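Local coordinates for protein ferredoxin (Rhodopseudomonas palustris, PDB 4LTU) that carries a [2Fe-2S] cluster of the adrenodoxin/putidaredoxin type and probably shuttles single electrons between redox partner proteins, at residues I15-A27 with R84-D96. Numbering follows the deposited sequence.
Sequences IVDAAIGDSAMFA and RLSCQIKIAPELD. With FES (Fe2/s2 (inorganic) cluster), chain C.
G21 N donates to I91 O at 2.9 Å, and I91 N returns a backbone hydrogen bond to D22 O at 3.1 Å (C=O...N 161°). S23 and K90 form a single antiparallel bridge, flanked by that second bond and the weak A24 N to I89 O; the G21 bond extends it. G21 belongs to the type II turn A19-D22, where its positive phi (100°) suits glycine; D22 OD2 accepts from A19 N, met from above the carboxylate plane. Where helix 24-29 starts, A24 N also bonds weakly to S86 O, which M25 N reaches at 3.3 Å from well above the carbonyl plane. S23 is the N-cap, its OG accepting from F26 N.

Among apolar contacts, I91 CD1 lies 3.9 Å from A18 CB, and I20 CD1 meets P93 CG, the side chains crossing at about a right angle. M25 CG lies anti to the backbone N (chi1 178°), and the bend at chi2 then puts SD 3.8 Å from C87 CB and 4.0 Å from cluster sulfide S2.

C87 SG binds iron FE2 at 2.1 Å; C49 is the other cysteine on that iron. C87 SG also accepts an in-plane N-H from Q88 NE2, which would probably stabilise thiolate charge. S86 OG hydrogen-bonds to C49 O. In this beta-grasp fold, the loop from strand 13-17 into helix 24-29 is thus tied to the segment after strand 83-85, with thioether and amide groups shaping one cluster ligand's surroundings.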
loop_
_atom_site.group_PDB
_atom_site.type_symbol
_atom_site.label_atom_id
_atom_site.label_comp_id
_atom_site.label_asym_id
_atom_site.label_seq_id
_atom_site.Cartn_x
_atom_site.Cartn_y
_atom_site.Cartn_z
ATOM N N ILE A 15 -11.289 -7.891 0.448
ATOM C CA ILE A 15 -11.655 -6.726 1.220
ATOM C C ILE A 15 -11.243 -6.901 2.661
ATOM O O ILE A 15 -11.619 -7.874 3.327
ATOM C CB ILE A 15 -13.128 -6.354 1.067
ATOM C CG1 ILE A 15 -13.368 -5.896 -0.383
ATOM C CG2 ILE A 15 -13.521 -5.293 2.112
ATOM C CD1 ILE A 15 -14.326 -4.742 -0.527
ATOM N N VAL A 16 -10.426 -5.959 3.127
ATOM C CA VAL A 16 -9.902 -6.022 4.493
ATOM C C VAL A 16 -10.447 -4.874 5.302
ATOM O O VAL A 16 -10.492 -3.727 4.844
ATOM C CB VAL A 16 -8.331 -6.052 4.541
ATOM C CG1 VAL A 16 -7.750 -6.980 3.450
ATOM C CG2 VAL A 16 -7.740 -4.678 4.415
ATOM N N ASP A 17 -10.866 -5.175 6.516
ATOM C CA ASP A 17 -11.208 -4.125 7.459
ATOM C C ASP A 17 -9.960 -3.352 7.883
ATOM O O ASP A 17 -8.838 -3.875 7.889
ATOM C CB ASP A 17 -11.910 -4.726 8.665
ATOM C CG ASP A 17 -13.075 -5.613 8.257
ATOM O OD1 ASP A 17 -14.219 -5.232 8.534
ATOM O OD2 ASP A 17 -12.847 -6.683 7.639
ATOM N N ALA A 18 -10.174 -2.093 8.213
ATOM C CA ALA A 18 -9.133 -1.253 8.706
ATOM C C ALA A 18 -9.799 -0.202 9.563
ATOM O O ALA A 18 -10.852 0.327 9.213
ATOM C CB ALA A 18 -8.362 -0.611 7.553
ATOM N N ALA A 19 -9.199 0.082 10.706
ATOM C CA ALA A 19 -9.695 1.149 11.548
ATOM C C ALA A 19 -9.082 2.417 10.987
ATOM O O ALA A 19 -8.148 2.352 10.182
ATOM C CB ALA A 19 -9.249 0.914 12.990
ATOM N N ILE A 20 -9.614 3.564 11.393
ATOM C CA ILE A 20 -9.027 4.831 11.086
ATOM C C ILE A 20 -7.660 4.850 11.790
ATOM O O ILE A 20 -7.552 4.465 12.963
ATOM C CB ILE A 20 -9.932 5.979 11.581
ATOM C CG1 ILE A 20 -11.347 5.812 11.015
ATOM C CG2 ILE A 20 -9.369 7.334 11.163
ATOM C CD1 ILE A 20 -12.371 6.832 11.530
ATOM N N GLY A 21 -6.619 5.232 11.046
ATOM C CA GLY A 21 -5.266 5.307 11.596
ATOM C C GLY A 21 -4.342 4.144 11.276
ATOM O O GLY A 21 -3.120 4.314 11.270
ATOM N N ASP A 22 -4.900 2.952 11.055
ATOM C CA ASP A 22 -4.085 1.846 10.575
ATOM C C ASP A 22 -3.466 2.262 9.256
ATOM O O ASP A 22 -4.102 2.935 8.432
ATOM C CB ASP A 22 -4.887 0.558 10.343
ATOM C CG ASP A 22 -5.615 0.060 11.589
ATOM O OD1 ASP A 22 -5.346 0.525 12.701
ATOM O OD2 ASP A 22 -6.473 -0.820 11.449
ATOM N N SER A 23 -2.203 1.894 9.075
ATOM C CA SER A 23 -1.626 1.928 7.763
ATOM C C SER A 23 -2.288 0.798 6.950
ATOM O O SER A 23 -2.879 -0.118 7.522
ATOM C CB SER A 23 -0.123 1.752 7.862
ATOM O OG SER A 23 0.168 0.425 8.222
ATOM N N ALA A 24 -2.171 0.881 5.629
ATOM C CA ALA A 24 -2.670 -0.129 4.690
ATOM C C ALA A 24 -1.929 -1.446 4.851
ATOM O O ALA A 24 -2.485 -2.517 4.603
ATOM C CB ALA A 24 -2.551 0.388 3.236
ATOM N N MET A 25 -0.675 -1.357 5.259
ATOM C CA MET A 25 0.163 -2.518 5.490
ATOM C C MET A 25 -0.322 -3.293 6.731
ATOM O O MET A 25 -0.442 -4.536 6.720
ATOM C CB MET A 25 1.628 -2.079 5.666
ATOM C CG MET A 25 2.583 -3.252 5.954
ATOM S SD MET A 25 3.909 -2.763 7.073
ATOM C CE MET A 25 2.972 -2.443 8.558
ATOM N N PHE A 26 -0.574 -2.543 7.796
ATOM C CA PHE A 26 -1.032 -3.107 9.030
ATOM C C PHE A 26 -2.343 -3.850 8.723
ATOM O O PHE A 26 -2.474 -5.050 9.007
ATOM C CB PHE A 26 -1.228 -1.988 10.066
ATOM C CG PHE A 26 -1.826 -2.460 11.366
ATOM C CD1 PHE A 26 -1.003 -2.824 12.439
ATOM C CD2 PHE A 26 -3.220 -2.542 11.520
ATOM C CE1 PHE A 26 -1.552 -3.268 13.641
ATOM C CE2 PHE A 26 -3.776 -2.979 12.705
ATOM C CZ PHE A 26 -2.940 -3.348 13.779
ATOM N N ALA A 27 -3.281 -3.132 8.112
ATOM C CA ALA A 27 -4.548 -3.700 7.683
ATOM C C ALA A 27 -4.376 -4.987 6.880
ATOM O O ALA A 27 -5.011 -5.975 7.182
ATOM C CB ALA A 27 -5.362 -2.659 6.879
ATOM N N ARG A 84 3.089 3.593 -4.167
ATOM C CA ARG A 84 3.144 4.102 -2.794
ATOM C C ARG A 84 3.732 3.014 -1.878
ATOM O O ARG A 84 3.722 1.831 -2.218
ATOM C CB ARG A 84 1.751 4.488 -2.257
ATOM C CG ARG A 84 1.088 5.791 -2.769
ATOM C CD ARG A 84 1.861 7.046 -2.436
ATOM N NE ARG A 84 2.187 7.027 -1.023
ATOM C CZ ARG A 84 1.622 7.783 -0.087
ATOM N NH1 ARG A 84 0.702 8.700 -0.389
ATOM N NH2 ARG A 84 2.007 7.621 1.167
ATOM N N LEU A 85 4.242 3.436 -0.726
ATOM C CA LEU A 85 4.603 2.538 0.370
ATOM C C LEU A 85 3.391 2.460 1.260
ATOM O O LEU A 85 2.996 3.455 1.852
ATOM C CB LEU A 85 5.785 3.089 1.172
ATOM C CG LEU A 85 7.136 3.042 0.458
ATOM C CD1 LEU A 85 8.161 3.718 1.304
ATOM C CD2 LEU A 85 7.500 1.577 0.210
ATOM N N SER A 86 2.807 1.270 1.311
ATOM C CA SER A 86 1.566 1.015 2.003
ATOM C C SER A 86 1.604 1.243 3.507
ATOM O O SER A 86 0.559 1.463 4.108
ATOM C CB SER A 86 1.081 -0.406 1.715
ATOM O OG SER A 86 1.949 -1.343 2.310
ATOM N N CYS A 87 2.778 1.190 4.125
ATOM C CA CYS A 87 2.873 1.512 5.559
ATOM C C CYS A 87 2.787 3.042 5.776
ATOM O O CYS A 87 2.510 3.504 6.882
ATOM C CB CYS A 87 4.153 0.927 6.178
ATOM S SG CYS A 87 5.719 1.623 5.539
ATOM N N GLN A 88 3.013 3.812 4.708
ATOM C CA GLN A 88 2.871 5.270 4.762
ATOM C C GLN A 88 1.467 5.782 4.323
ATOM O O GLN A 88 1.252 6.986 4.208
ATOM C CB GLN A 88 3.972 5.953 3.930
ATOM C CG GLN A 88 5.381 5.503 4.250
ATOM C CD GLN A 88 5.743 5.706 5.684
ATOM O OE1 GLN A 88 5.870 6.843 6.134
ATOM N NE2 GLN A 88 5.884 4.606 6.435
ATOM N N ILE A 89 0.526 4.874 4.076
ATOM C CA ILE A 89 -0.854 5.275 3.818
ATOM C C ILE A 89 -1.701 5.089 5.094
ATOM O O ILE A 89 -1.880 3.964 5.582
ATOM C CB ILE A 89 -1.463 4.476 2.648
ATOM C CG1 ILE A 89 -0.774 4.856 1.321
ATOM C CG2 ILE A 89 -2.960 4.702 2.583
ATOM C CD1 ILE A 89 -0.936 3.846 0.176
ATOM N N LYS A 90 -2.195 6.202 5.619
ATOM C CA LYS A 90 -3.023 6.209 6.797
ATOM C C LYS A 90 -4.488 6.283 6.371
ATOM O O LYS A 90 -4.870 7.113 5.526
ATOM C CB LYS A 90 -2.638 7.381 7.722
ATOM C CG LYS A 90 -1.248 7.223 8.424
ATOM C CD LYS A 90 -0.506 8.589 8.529
ATOM C CE LYS A 90 0.429 8.712 9.768
ATOM N NZ LYS A 90 1.034 10.090 9.907
ATOM N N ILE A 91 -5.296 5.394 6.946
ATOM C CA ILE A 91 -6.713 5.309 6.620
ATOM C C ILE A 91 -7.553 6.312 7.404
ATOM O O ILE A 91 -7.325 6.551 8.598
ATOM C CB ILE A 91 -7.225 3.862 6.699
ATOM C CG1 ILE A 91 -6.703 3.122 5.476
ATOM C CG2 ILE A 91 -8.777 3.798 6.671
ATOM C CD1 ILE A 91 -5.935 1.899 5.816
ATOM N N ALA A 92 -8.485 6.926 6.679
ATOM C CA ALA A 92 -9.404 7.937 7.198
ATOM C C ALA A 92 -10.764 7.698 6.539
ATOM O O ALA A 92 -10.847 6.992 5.527
ATOM C CB ALA A 92 -8.887 9.346 6.866
ATOM N N PRO A 93 -11.839 8.272 7.109
ATOM C CA PRO A 93 -13.181 7.988 6.578
ATOM C C PRO A 93 -13.234 8.092 5.052
ATOM O O PRO A 93 -13.789 7.214 4.378
ATOM C CB PRO A 93 -14.050 9.095 7.209
ATOM C CG PRO A 93 -13.305 9.496 8.447
ATOM C CD PRO A 93 -11.856 9.305 8.167
ATOM N N GLU A 94 -12.624 9.156 4.528
ATOM C CA GLU A 94 -12.606 9.484 3.114
ATOM C C GLU A 94 -11.925 8.419 2.255
ATOM O O GLU A 94 -12.098 8.409 1.027
ATOM C CB GLU A 94 -11.913 10.830 2.894
ATOM C CG GLU A 94 -12.070 11.841 4.050
ATOM C CD GLU A 94 -10.902 11.814 5.053
ATOM O OE1 GLU A 94 -9.754 11.534 4.636
ATOM O OE2 GLU A 94 -11.128 12.104 6.252
ATOM N N LEU A 95 -11.153 7.530 2.880
ATOM C CA LEU A 95 -10.513 6.455 2.115
ATOM C C LEU A 95 -11.260 5.125 2.222
ATOM O O LEU A 95 -10.761 4.080 1.781
ATOM C CB LEU A 95 -9.020 6.318 2.449
ATOM C CG LEU A 95 -8.212 7.622 2.416
ATOM C CD1 LEU A 95 -6.815 7.383 2.895
ATOM C CD2 LEU A 95 -8.203 8.234 1.025
ATOM N N ASP A 96 -12.455 5.171 2.810
ATOM C CA ASP A 96 -13.301 3.987 2.896
ATOM C C ASP A 96 -13.613 3.700 1.450
ATOM O O ASP A 96 -14.170 4.569 0.752
ATOM C CB ASP A 96 -14.570 4.288 3.711
ATOM C CG ASP A 96 -15.497 3.071 3.888
ATOM O OD1 ASP A 96 -15.205 1.945 3.435
ATOM O OD2 ASP A 96 -16.555 3.257 4.519
HETATM FE FE1 FES C . 9.446 -0.920 5.322
HETATM FE FE2 FES C . 6.798 0.096 4.528
HETATM S S1 FES C . 8.838 0.893 4.308
HETATM S S2 FES C . 7.407 -1.757 5.470
#